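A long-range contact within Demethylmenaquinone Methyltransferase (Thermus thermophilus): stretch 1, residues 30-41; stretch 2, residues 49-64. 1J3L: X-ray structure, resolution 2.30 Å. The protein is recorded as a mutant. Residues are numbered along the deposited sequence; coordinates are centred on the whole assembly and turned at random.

Stretch 1, residues 30-41: RFAGRVRTLRVF
Stretch 2 49-64: KVLEEEGAGQVLFVDG

The two stretches pair as adjacent parallel β-strands, joined by a ladder of backbone hydrogen bonds and reinforced by one salt bridge reaching from the strand of stretch 1 to the segment that precedes the strand of stretch 2. Strand 31-39 lies beside the strand that begins at Gln-58, their N-to-C directions differing by 54° as the pair twists. The register is continuous from Arg-34 with Gln-58 to Arg-39 with Asp-63, the CA atoms being 4.4 Å apart between Arg-34 CA and Gln-58 CA and 4.8 Å between Arg-39 CA and Asp-63 CA.

In stretch 1 Arg-34, Arg-36 and Leu-38 each bond through N to the carbonyl of one residue and through O to the amide of the residue two further on, while Val-40 adds a bond through its N. Arg-34 N donates to Gly-57 O (2.9 Å), and Val-59 N to Arg-34 O (2.7 Å). Arg-36 N donates to Val-59 O (2.8 Å) and Phe-61 N to Arg-36 O (2.8 Å). The bond from Leu-38 N to Phe-61 O is weak, at 3.1 Å and an angle of 123°, whereas that from Asp-63 N to Leu-38 O (2.8 Å, 171°) is nearly straight. Val-40 N to Asp-63 O (3.0 Å, 175°) closes the ladder. CA-H...O contacts fill the spaces between, as from Val-35 CA to Val-59 O (3.3 Å) and from Leu-60 CA to Arg-36 O (3.3 Å).

A type II turn from Gly-55 to Gln-58 leads into the second strand, with Gln-58 N bonded to Gly-55 O (2.9 Å). Gly-57 occupies its left-handed position (phi 62°, psi 28°), which favours glycine. The side chain of Gln-58 (chi1 m, chi2 t) folds back on this bend, NE2 donating to Glu-54 O (2.9 Å) and Ala-56 O (3.2 Å).

Gly-33 is extended at phi 167°, psi 176°. A CB here would stand 3.0 Å from Gly-57 O, a clash, and would also jam against the preceding carbonyl; its absence lets Val-59 CG2 come within 3.4 Å of Gly-33 N. Val-59 (chi1 t) also meets the Phe-31 ring (chi1 p) at its edge, CG2 lying 4.1 Å from Phe-31 CD2.

Side chains alternate between the two sheet faces. Val-35, Thr-37 and Arg-39 share one with Val-59, Phe-61 and Asp-63; there Val-35 CG1 approaches Phe-61 CB at 4.4 Å. The other carries Arg-34, Arg-36 and Leu-38 with Gln-58, Leu-60 and Val-62. On this second face Arg-36 (chi1 t, chi2 p, chi3 t, chi4 -61°) has the largest area covered by the opposing stretch. Its NH2 forms a hydrogen-bonded salt bridge with Glu-53 OE1 (3.1 Å), the carboxylate oxygen meeting the guanidinium edge near its plane, while NH1 lies 3.4 Å from Val-50 CG1. Its CB packs 3.7 Å from Leu-60 CD1, Leu-60 being t, p. Past the first strand, Val-40 (chi1 m) sets CG2 4.1 Å from Val-62 CG1.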

# COMPACT_ATOMS: atom_id res chain seq x y z
N ARG A 30 6.36 14.74 8.40
CA ARG A 30 7.79 15.02 8.26
C ARG A 30 8.44 15.18 9.62
O ARG A 30 7.94 15.91 10.49
CB ARG A 30 8.00 16.29 7.42
CG ARG A 30 7.47 16.18 6.00
CD ARG A 30 7.64 17.48 5.23
NE ARG A 30 7.31 17.32 3.82
CZ ARG A 30 7.19 18.33 2.96
NH1 ARG A 30 7.39 19.58 3.36
NH2 ARG A 30 6.87 18.10 1.70
N PHE A 31 9.56 14.50 9.80
CA PHE A 31 10.33 14.54 11.04
C PHE A 31 11.75 14.06 10.76
O PHE A 31 12.03 13.48 9.71
CB PHE A 31 9.68 13.64 12.11
CG PHE A 31 9.64 12.18 11.73
CD1 PHE A 31 8.68 11.71 10.83
CD2 PHE A 31 10.55 11.28 12.27
CE1 PHE A 31 8.64 10.34 10.47
CE2 PHE A 31 10.52 9.91 11.92
CZ PHE A 31 9.55 9.45 11.02
N ALA A 32 12.65 14.32 11.70
CA ALA A 32 14.05 13.94 11.55
C ALA A 32 14.77 13.94 12.90
O ALA A 32 14.29 14.53 13.87
CB ALA A 32 14.73 14.90 10.59
N GLY A 33 15.93 13.29 12.96
CA GLY A 33 16.66 13.28 14.21
C GLY A 33 17.79 12.27 14.29
O GLY A 33 18.00 11.48 13.36
N ARG A 34 18.52 12.31 15.40
CA ARG A 34 19.61 11.39 15.63
C ARG A 34 18.99 10.01 15.84
O ARG A 34 18.10 9.85 16.66
CB ARG A 34 20.40 11.81 16.89
CG ARG A 34 21.67 11.01 17.11
CD ARG A 34 22.41 11.43 18.38
NE ARG A 34 23.70 10.75 18.49
CZ ARG A 34 24.78 11.05 17.76
NH1 ARG A 34 24.73 12.01 16.85
NH2 ARG A 34 25.91 10.38 17.94
N VAL A 35 19.47 9.03 15.08
CA VAL A 35 18.96 7.67 15.15
C VAL A 35 19.37 6.87 16.38
O VAL A 35 20.50 6.93 16.85
CB VAL A 35 19.40 6.84 13.89
CG1 VAL A 35 18.98 5.40 14.04
CG2 VAL A 35 18.78 7.43 12.63
N ARG A 36 18.40 6.13 16.89
CA ARG A 36 18.55 5.25 18.04
C ARG A 36 17.93 3.96 17.51
O ARG A 36 16.82 3.98 16.98
CB ARG A 36 17.73 5.78 19.21
CG ARG A 36 18.15 5.25 20.55
CD ARG A 36 19.29 6.06 21.14
NE ARG A 36 19.83 5.39 22.32
CZ ARG A 36 19.13 5.12 23.42
NH1 ARG A 36 17.85 5.47 23.51
NH2 ARG A 36 19.71 4.50 24.43
N THR A 37 18.63 2.84 17.63
CA THR A 37 18.10 1.59 17.10
C THR A 37 17.67 0.58 18.16
O THR A 37 18.00 0.70 19.34
CB THR A 37 19.12 0.88 16.20
OG1 THR A 37 20.24 0.43 16.99
CG2 THR A 37 19.62 1.83 15.12
N LEU A 38 16.94 -0.42 17.69
CA LEU A 38 16.44 -1.47 18.55
C LEU A 38 16.00 -2.65 17.68
O LEU A 38 15.38 -2.47 16.63
CB LEU A 38 15.26 -0.93 19.35
CG LEU A 38 14.58 -1.80 20.39
CD1 LEU A 38 15.60 -2.30 21.40
CD2 LEU A 38 13.50 -0.96 21.08
N ARG A 39 16.36 -3.85 18.11
CA ARG A 39 15.98 -5.05 17.39
C ARG A 39 15.20 -5.93 18.34
O ARG A 39 15.66 -6.25 19.43
CB ARG A 39 17.22 -5.80 16.89
CG ARG A 39 16.88 -7.11 16.19
CD ARG A 39 18.11 -7.82 15.67
NE ARG A 39 18.80 -7.04 14.65
CZ ARG A 39 20.04 -6.57 14.78
NH1 ARG A 39 20.73 -6.81 15.88
NH2 ARG A 39 20.59 -5.86 13.79
N VAL A 40 14.00 -6.31 17.92
CA VAL A 40 13.15 -7.17 18.72
C VAL A 40 12.28 -7.97 17.78
O VAL A 40 12.30 -7.77 16.56
CB VAL A 40 12.21 -6.37 19.66
CG1 VAL A 40 13.01 -5.57 20.64
CG2 VAL A 40 11.27 -5.47 18.84
N PHE A 41 11.51 -8.89 18.34
CA PHE A 41 10.62 -9.68 17.54
C PHE A 41 9.39 -9.95 18.39
O PHE A 41 9.47 -10.64 19.40
CB PHE A 41 11.25 -11.01 17.12
CG PHE A 41 10.42 -11.78 16.14
CD1 PHE A 41 10.42 -11.43 14.78
CD2 PHE A 41 9.58 -12.82 16.56
CE1 PHE A 41 9.60 -12.10 13.86
CE2 PHE A 41 8.76 -13.49 15.65
CZ PHE A 41 8.77 -13.13 14.29
N LYS A 49 10.97 0.68 27.68
CA LYS A 49 12.14 1.10 28.45
C LYS A 49 12.95 2.19 27.74
O LYS A 49 13.27 3.22 28.34
CB LYS A 49 13.05 -0.10 28.72
CG LYS A 49 13.94 0.08 29.95
CD LYS A 49 14.90 -1.08 30.13
CE LYS A 49 15.70 -0.93 31.41
NZ LYS A 49 16.42 0.37 31.45
N VAL A 50 13.26 1.98 26.47
CA VAL A 50 14.02 2.94 25.69
C VAL A 50 13.29 4.28 25.45
O VAL A 50 13.91 5.34 25.55
CB VAL A 50 14.46 2.34 24.33
CG1 VAL A 50 15.16 3.40 23.47
CG2 VAL A 50 15.41 1.16 24.57
N LEU A 51 12.00 4.24 25.13
CA LEU A 51 11.28 5.49 24.88
C LEU A 51 11.11 6.32 26.15
O LEU A 51 10.70 7.48 26.09
CB LEU A 51 9.91 5.22 24.26
CG LEU A 51 9.85 4.90 22.77
CD1 LEU A 51 8.43 4.60 22.38
CD2 LEU A 51 10.37 6.06 21.95
N GLU A 52 11.44 5.72 27.29
CA GLU A 52 11.32 6.41 28.57
C GLU A 52 12.58 7.24 28.79
O GLU A 52 12.63 8.07 29.70
CB GLU A 52 11.16 5.39 29.70
CG GLU A 52 10.46 5.94 30.92
CD GLU A 52 9.04 6.36 30.63
OE1 GLU A 52 8.19 5.49 30.34
OE2 GLU A 52 8.77 7.58 30.68
N GLU A 53 13.59 7.00 27.96
CA GLU A 53 14.84 7.73 28.07
C GLU A 53 14.65 8.99 27.25
O GLU A 53 13.93 8.97 26.24
CB GLU A 53 16.01 6.89 27.54
CG GLU A 53 15.93 5.46 28.01
CD GLU A 53 17.25 4.73 27.96
OE1 GLU A 53 17.99 4.89 26.96
OE2 GLU A 53 17.55 3.99 28.91
N GLU A 54 15.26 10.09 27.67
CA GLU A 54 15.07 11.29 26.91
C GLU A 54 15.45 11.20 25.45
O GLU A 54 16.58 10.85 25.12
CB GLU A 54 15.69 12.50 27.65
CG GLU A 54 14.52 13.25 28.43
CD GLU A 54 14.59 13.34 29.98
OE1 GLU A 54 15.33 14.18 30.52
OE2 GLU A 54 13.85 12.62 30.69
N GLY A 55 14.46 11.50 24.60
CA GLY A 55 14.65 11.41 23.16
C GLY A 55 14.66 12.72 22.38
O GLY A 55 14.35 12.74 21.19
N ALA A 56 15.03 13.81 23.04
CA ALA A 56 15.10 15.11 22.39
C ALA A 56 15.94 15.02 21.12
O ALA A 56 17.08 14.56 21.15
CB ALA A 56 15.69 16.11 23.34
N GLY A 57 15.37 15.47 20.01
CA GLY A 57 16.09 15.45 18.75
C GLY A 57 16.50 14.08 18.26
O GLY A 57 17.49 13.94 17.54
N GLN A 58 15.76 13.04 18.64
CA GLN A 58 16.11 11.69 18.23
C GLN A 58 14.99 10.93 17.54
O GLN A 58 13.82 11.25 17.68
CB GLN A 58 16.60 10.88 19.43
CG GLN A 58 17.79 11.50 20.15
CD GLN A 58 18.01 10.92 21.53
OE1 GLN A 58 18.44 9.78 21.68
NE2 GLN A 58 17.70 11.71 22.56
N VAL A 59 15.38 9.92 16.78
CA VAL A 59 14.44 9.07 16.08
C VAL A 59 14.73 7.62 16.44
O VAL A 59 15.86 7.16 16.28
CB VAL A 59 14.58 9.23 14.56
CG1 VAL A 59 13.74 8.18 13.84
CG2 VAL A 59 14.12 10.61 14.15
N LEU A 60 13.73 6.91 16.93
CA LEU A 60 13.93 5.51 17.27
C LEU A 60 13.51 4.65 16.09
O LEU A 60 12.39 4.77 15.58
CB LEU A 60 13.13 5.13 18.52
CG LEU A 60 13.35 3.70 19.02
CD1 LEU A 60 14.75 3.59 19.61
CD2 LEU A 60 12.29 3.32 20.07
N PHE A 61 14.42 3.81 15.64
CA PHE A 61 14.17 2.91 14.52
C PHE A 61 14.04 1.52 15.13
O PHE A 61 15.01 0.97 15.65
CB PHE A 61 15.33 2.96 13.53
CG PHE A 61 14.97 2.53 12.14
CD1 PHE A 61 14.46 1.26 11.91
CD2 PHE A 61 15.16 3.37 11.07
CE1 PHE A 61 14.13 0.85 10.62
CE2 PHE A 61 14.84 2.97 9.77
CZ PHE A 61 14.33 1.71 9.55
N VAL A 62 12.84 0.96 15.09
CA VAL A 62 12.59 -0.36 15.65
C VAL A 62 12.51 -1.42 14.57
O VAL A 62 11.63 -1.39 13.71
CB VAL A 62 11.28 -0.41 16.44
CG1 VAL A 62 11.12 -1.76 17.10
CG2 VAL A 62 11.25 0.70 17.46
N ASP A 63 13.46 -2.35 14.61
CA ASP A 63 13.47 -3.44 13.65
C ASP A 63 12.68 -4.59 14.27
O ASP A 63 13.14 -5.23 15.21
CB ASP A 63 14.90 -3.90 13.38
CG ASP A 63 14.97 -4.95 12.31
OD1 ASP A 63 14.03 -5.78 12.25
OD2 ASP A 63 15.95 -4.97 11.55
N GLY A 64 11.47 -4.84 13.76
CA GLY A 64 10.65 -5.91 14.29
C GLY A 64 10.71 -7.16 13.43
O GLY A 64 9.84 -8.03 13.50